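PDB 6AR7: lysozyme inhibitor LprI-like N-terminal domain-containing protein from Burkholderia thailandensis, which is of unknown function but may act as a lysozyme inhibitor of the LprI type. Local coordinates for residues Glu93-Thr104 / Arg213-Val224. Residues are numbered along the deposited sequence; the frame is centred on the assembly and turned at random.
Sequences EAHLVRAVYETT and RVATLKRFSETV
F220 plugs into helix 73-101 as a knob into a hole, its ring seated among L96, V97, V100 and Y101, where that helix packs against the C-terminal helix 203-223 in this all-helical protein. The axes of 93-101 and 213-223 run nearly in the same direction, 27° apart, and come within 10.2 Å. V100 lies over one face of the F220 ring in a CH-pi contact, its CG2 4.2 Å from the centroid. L96 CD2 reaches F220 CE2 obliquely, at 3.6 Å, while V97 CG2 and Y101 CE2 meet the ring edge near its plane. With F220 CG anti to its own carbonyl carbon (chi1 -79°), the ring swings off its helix into this hole; M116 of helix 107-136 and L171 of helix 155-174 also touch it.

V100 CG1 also packs on T223 CG2 (3.9 Å) and on V224 CB. The T223 methyl also packs against Y101 CE1 and T104 CG2.

Beyond the apolar patch, E93 and R213 close a buried salt bridge. R213 NH1 donates to E93 OE2 at 2.6 Å, nearly straight, the bond lying in the guanidinium plane but rising above that of the carboxylate; the bond from R213 NH2 to E93 OE1 is weak. W89 NE1 also donates to E93 OE1, and R213 NE to Q187 OE1, so further bonds anchor both groups.

T223 OG1 donates to R219 O, four residues back, and accepts from a water at 2.8 Å that also hydrogen-bonds Y101 OH, bridging the two segments.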
loop_
_atom_site.group_PDB
_atom_site.type_symbol
_atom_site.label_atom_id
_atom_site.label_comp_id
_atom_site.label_asym_id
_atom_site.label_seq_id
_atom_site.Cartn_x
_atom_site.Cartn_y
_atom_site.Cartn_z
ATOM N N GLU A 93 8.197 5.427 -3.326
ATOM C CA GLU A 93 8.421 4.178 -2.613
ATOM C C GLU A 93 9.200 3.174 -3.470
ATOM O O GLU A 93 9.996 2.389 -2.943
ATOM C CB GLU A 93 7.078 3.602 -2.180
ATOM C CG GLU A 93 7.164 2.362 -1.328
ATOM C CD GLU A 93 7.529 2.666 0.109
ATOM O OE1 GLU A 93 7.526 3.858 0.501
ATOM O OE2 GLU A 93 7.819 1.696 0.843
ATOM N N ALA A 94 9.002 3.192 -4.791
ATOM C CA ALA A 94 9.797 2.317 -5.654
ATOM C C ALA A 94 11.287 2.607 -5.517
ATOM O O ALA A 94 12.110 1.687 -5.565
ATOM C CB ALA A 94 9.349 2.457 -7.111
ATOM N N HIS A 95 11.658 3.883 -5.348
ATOM C CA HIS A 95 13.064 4.211 -5.129
ATOM C C HIS A 95 13.550 3.650 -3.803
ATOM O O HIS A 95 14.706 3.231 -3.685
ATOM C CB HIS A 95 13.281 5.729 -5.133
ATOM C CG HIS A 95 12.808 6.415 -6.377
ATOM N ND1 HIS A 95 12.868 5.834 -7.623
ATOM C CD2 HIS A 95 12.267 7.641 -6.561
ATOM C CE1 HIS A 95 12.385 6.671 -8.522
ATOM N NE2 HIS A 95 12.019 7.778 -7.903
ATOM N N LEU A 96 12.691 3.670 -2.781
ATOM C CA LEU A 96 13.074 3.132 -1.480
ATOM C C LEU A 96 13.217 1.620 -1.548
ATOM O O LEU A 96 14.157 1.050 -0.981
ATOM C CB LEU A 96 12.037 3.524 -0.422
ATOM C CG LEU A 96 12.180 2.882 0.969
ATOM C CD1 LEU A 96 13.552 3.180 1.574
ATOM C CD2 LEU A 96 11.045 3.385 1.906
ATOM N N VAL A 97 12.303 0.959 -2.253
ATOM C CA VAL A 97 12.408 -0.488 -2.406
ATOM C C VAL A 97 13.727 -0.854 -3.087
ATOM O O VAL A 97 14.422 -1.791 -2.677
ATOM C CB VAL A 97 11.189 -1.018 -3.173
ATOM C CG1 VAL A 97 11.411 -2.469 -3.595
ATOM C CG2 VAL A 97 9.948 -0.897 -2.313
ATOM N N ARG A 98 14.095 -0.123 -4.138
ATOM C CA ARG A 98 15.346 -0.439 -4.822
ATOM C C ARG A 98 16.550 -0.188 -3.930
ATOM O O ARG A 98 17.470 -1.015 -3.877
ATOM C CB ARG A 98 15.482 0.363 -6.110
ATOM C CG ARG A 98 16.799 0.064 -6.832
ATOM C CD ARG A 98 16.962 0.875 -8.095
ATOM N NE ARG A 98 16.526 2.255 -7.915
ATOM C CZ ARG A 98 15.386 2.744 -8.395
ATOM N NH1 ARG A 98 14.565 1.964 -9.092
ATOM N NH2 ARG A 98 15.064 4.011 -8.179
ATOM N N ALA A 99 16.563 0.938 -3.217
ATOM C CA ALA A 99 17.697 1.237 -2.353
ATOM C C ALA A 99 17.881 0.166 -1.287
ATOM O O ALA A 99 19.012 -0.184 -0.946
ATOM C CB ALA A 99 17.509 2.605 -1.698
ATOM N N VAL A 100 16.790 -0.382 -0.752
ATOM C CA VAL A 100 16.935 -1.422 0.262
ATOM C C VAL A 100 17.435 -2.719 -0.366
ATOM O O VAL A 100 18.399 -3.326 0.110
ATOM C CB VAL A 100 15.614 -1.634 1.025
ATOM C CG1 VAL A 100 15.663 -2.945 1.814
ATOM C CG2 VAL A 100 15.366 -0.457 1.982
ATOM N N TYR A 101 16.790 -3.172 -1.438
ATOM C CA TYR A 101 17.094 -4.505 -1.935
ATOM C C TYR A 101 18.327 -4.577 -2.823
ATOM O O TYR A 101 18.836 -5.682 -3.046
ATOM C CB TYR A 101 15.879 -5.076 -2.662
ATOM C CG TYR A 101 14.830 -5.560 -1.693
ATOM C CD1 TYR A 101 14.940 -6.816 -1.106
ATOM C CD2 TYR A 101 13.741 -4.769 -1.362
ATOM C CE1 TYR A 101 13.972 -7.279 -0.222
ATOM C CE2 TYR A 101 12.765 -5.222 -0.478
ATOM C CZ TYR A 101 12.887 -6.474 0.080
ATOM O OH TYR A 101 11.935 -6.918 0.951
ATOM N N GLU A 102 18.847 -3.451 -3.306
ATOM C CA GLU A 102 20.111 -3.525 -4.026
ATOM C C GLU A 102 21.289 -3.784 -3.095
ATOM O O GLU A 102 22.392 -4.051 -3.576
ATOM C CB GLU A 102 20.343 -2.246 -4.830
ATOM C CG GLU A 102 20.676 -1.019 -3.982
ATOM C CD GLU A 102 21.044 0.191 -4.833
ATOM O OE1 GLU A 102 21.100 0.045 -6.078
ATOM O OE2 GLU A 102 21.272 1.283 -4.259
ATOM N N THR A 103 21.094 -3.726 -1.781
ATOM C CA THR A 103 22.153 -4.094 -0.849
ATOM C C THR A 103 22.096 -5.562 -0.453
ATOM O O THR A 103 22.873 -5.976 0.416
ATOM C CB THR A 103 22.097 -3.224 0.420
ATOM O OG1 THR A 103 21.015 -3.656 1.258
ATOM C CG2 THR A 103 21.890 -1.760 0.070
ATOM N N THR A 104 21.183 -6.338 -1.050
ATOM C CA THR A 104 20.936 -7.745 -0.756
ATOM C C THR A 104 21.396 -8.626 -1.906
ATOM O O THR A 104 21.645 -8.155 -3.019
ATOM C CB THR A 104 19.440 -8.017 -0.536
ATOM O OG1 THR A 104 18.738 -7.947 -1.793
ATOM C CG2 THR A 104 18.850 -7.005 0.406
ATOM N N ARG A 213 2.003 0.138 7.072
ATOM C CA ARG A 213 3.280 0.817 6.918
ATOM C C ARG A 213 4.288 0.342 7.969
ATOM O O ARG A 213 5.480 0.201 7.667
ATOM C CB ARG A 213 3.077 2.333 6.981
ATOM C CG ARG A 213 4.342 3.147 6.642
ATOM C CD ARG A 213 4.890 2.794 5.269
ATOM N NE ARG A 213 5.971 3.703 4.860
ATOM C CZ ARG A 213 6.732 3.525 3.779
ATOM N NH1 ARG A 213 6.532 2.473 3.001
ATOM N NH2 ARG A 213 7.695 4.395 3.471
ATOM N N VAL A 214 3.833 0.063 9.196
ATOM C CA VAL A 214 4.730 -0.502 10.213
ATOM C C VAL A 214 5.408 -1.769 9.685
ATOM O O VAL A 214 6.630 -1.950 9.810
ATOM C CB VAL A 214 3.968 -0.800 11.521
ATOM C CG1 VAL A 214 4.848 -1.602 12.456
ATOM C CG2 VAL A 214 3.506 0.488 12.246
ATOM N N ALA A 215 4.613 -2.673 9.104
ATOM C CA ALA A 215 5.137 -3.952 8.632
ATOM C C ALA A 215 6.152 -3.766 7.505
ATOM O O ALA A 215 7.180 -4.452 7.464
ATOM C CB ALA A 215 3.982 -4.848 8.185
ATOM N N THR A 216 5.889 -2.837 6.586
ATOM C CA THR A 216 6.856 -2.555 5.534
ATOM C C THR A 216 8.178 -2.056 6.117
ATOM O O THR A 216 9.249 -2.576 5.786
ATOM C CB THR A 216 6.285 -1.523 4.552
ATOM O OG1 THR A 216 5.092 -2.030 3.921
ATOM C CG2 THR A 216 7.317 -1.189 3.489
ATOM N N LEU A 217 8.120 -1.053 6.998
ATOM C CA LEU A 217 9.342 -0.486 7.563
ATOM C C LEU A 217 10.088 -1.518 8.396
ATOM O O LEU A 217 11.324 -1.539 8.413
ATOM C CB LEU A 217 9.007 0.742 8.417
ATOM C CG LEU A 217 8.378 1.943 7.703
ATOM C CD1 LEU A 217 8.122 3.047 8.693
ATOM C CD2 LEU A 217 9.226 2.441 6.532
ATOM N N LYS A 218 9.354 -2.386 9.099
ATOM C CA LYS A 218 10.007 -3.419 9.900
ATOM C C LYS A 218 10.774 -4.387 9.009
ATOM O O LYS A 218 11.918 -4.761 9.304
ATOM C CB LYS A 218 8.968 -4.152 10.747
ATOM C CG LYS A 218 9.505 -5.313 11.554
ATOM C CD LYS A 218 8.385 -5.997 12.333
ATOM C CE LYS A 218 8.937 -7.068 13.269
ATOM N NZ LYS A 218 8.279 -8.389 13.058
ATOM N N ARG A 219 10.144 -4.823 7.924
ATOM C CA ARG A 219 10.821 -5.718 7.003
ATOM C C ARG A 219 12.040 -5.049 6.402
ATOM O O ARG A 219 13.102 -5.669 6.296
ATOM C CB ARG A 219 9.864 -6.181 5.899
ATOM C CG ARG A 219 10.543 -7.042 4.871
ATOM C CD ARG A 219 9.519 -7.701 3.912
ATOM N NE ARG A 219 8.479 -8.405 4.664
ATOM C CZ ARG A 219 8.629 -9.604 5.220
ATOM N NH1 ARG A 219 9.779 -10.256 5.102
ATOM N NH2 ARG A 219 7.627 -10.151 5.900
ATOM N N PHE A 220 11.911 -3.777 6.010
ATOM C CA PHE A 220 13.066 -3.048 5.501
ATOM C C PHE A 220 14.192 -3.056 6.518
ATOM O O PHE A 220 15.360 -3.264 6.171
ATOM C CB PHE A 220 12.687 -1.606 5.185
ATOM C CG PHE A 220 11.973 -1.428 3.900
ATOM C CD1 PHE A 220 12.108 -2.348 2.885
ATOM C CD2 PHE A 220 11.156 -0.329 3.705
ATOM C CE1 PHE A 220 11.466 -2.158 1.701
ATOM C CE2 PHE A 220 10.495 -0.140 2.514
ATOM C CZ PHE A 220 10.646 -1.059 1.512
ATOM N N SER A 221 13.858 -2.774 7.781
ATOM C CA SER A 221 14.888 -2.664 8.805
ATOM C C SER A 221 15.611 -3.984 9.004
ATOM O O SER A 221 16.793 -3.993 9.361
ATOM C CB SER A 221 14.282 -2.193 10.128
ATOM O OG SER A 221 13.541 -3.241 10.726
ATOM N N GLU A 222 14.932 -5.102 8.745
ATOM C CA GLU A 222 15.539 -6.424 8.850
ATOM C C GLU A 222 16.238 -6.846 7.570
ATOM O O GLU A 222 16.925 -7.875 7.555
ATOM C CB GLU A 222 14.476 -7.466 9.196
ATOM C CG GLU A 222 13.791 -7.242 10.530
ATOM C CD GLU A 222 12.488 -8.026 10.638
ATOM O OE1 GLU A 222 11.941 -8.421 9.582
ATOM O OE2 GLU A 222 12.001 -8.237 11.767
ATOM N N THR A 223 16.104 -6.068 6.509
ATOM C CA THR A 223 16.618 -6.437 5.205
ATOM C C THR A 223 17.819 -5.611 4.779
ATOM O O THR A 223 18.799 -6.173 4.288
ATOM C CB THR A 223 15.503 -6.297 4.154
ATOM O OG1 THR A 223 14.403 -7.153 4.499
ATOM C CG2 THR A 223 16.021 -6.666 2.778
ATOM N N VAL A 224 17.776 -4.289 4.976
ATOM C CA VAL A 224 18.822 -3.433 4.440
ATOM C C VAL A 224 20.153 -3.809 5.062
ATOM O O VAL A 224 20.232 -4.195 6.237
ATOM C CB VAL A 224 18.501 -1.943 4.668
ATOM C CG1 VAL A 224 18.730 -1.533 6.146
ATOM C CG2 VAL A 224 19.339 -1.077 3.720
HETATM O O HOH W 1 12.969 -8.580 2.564
#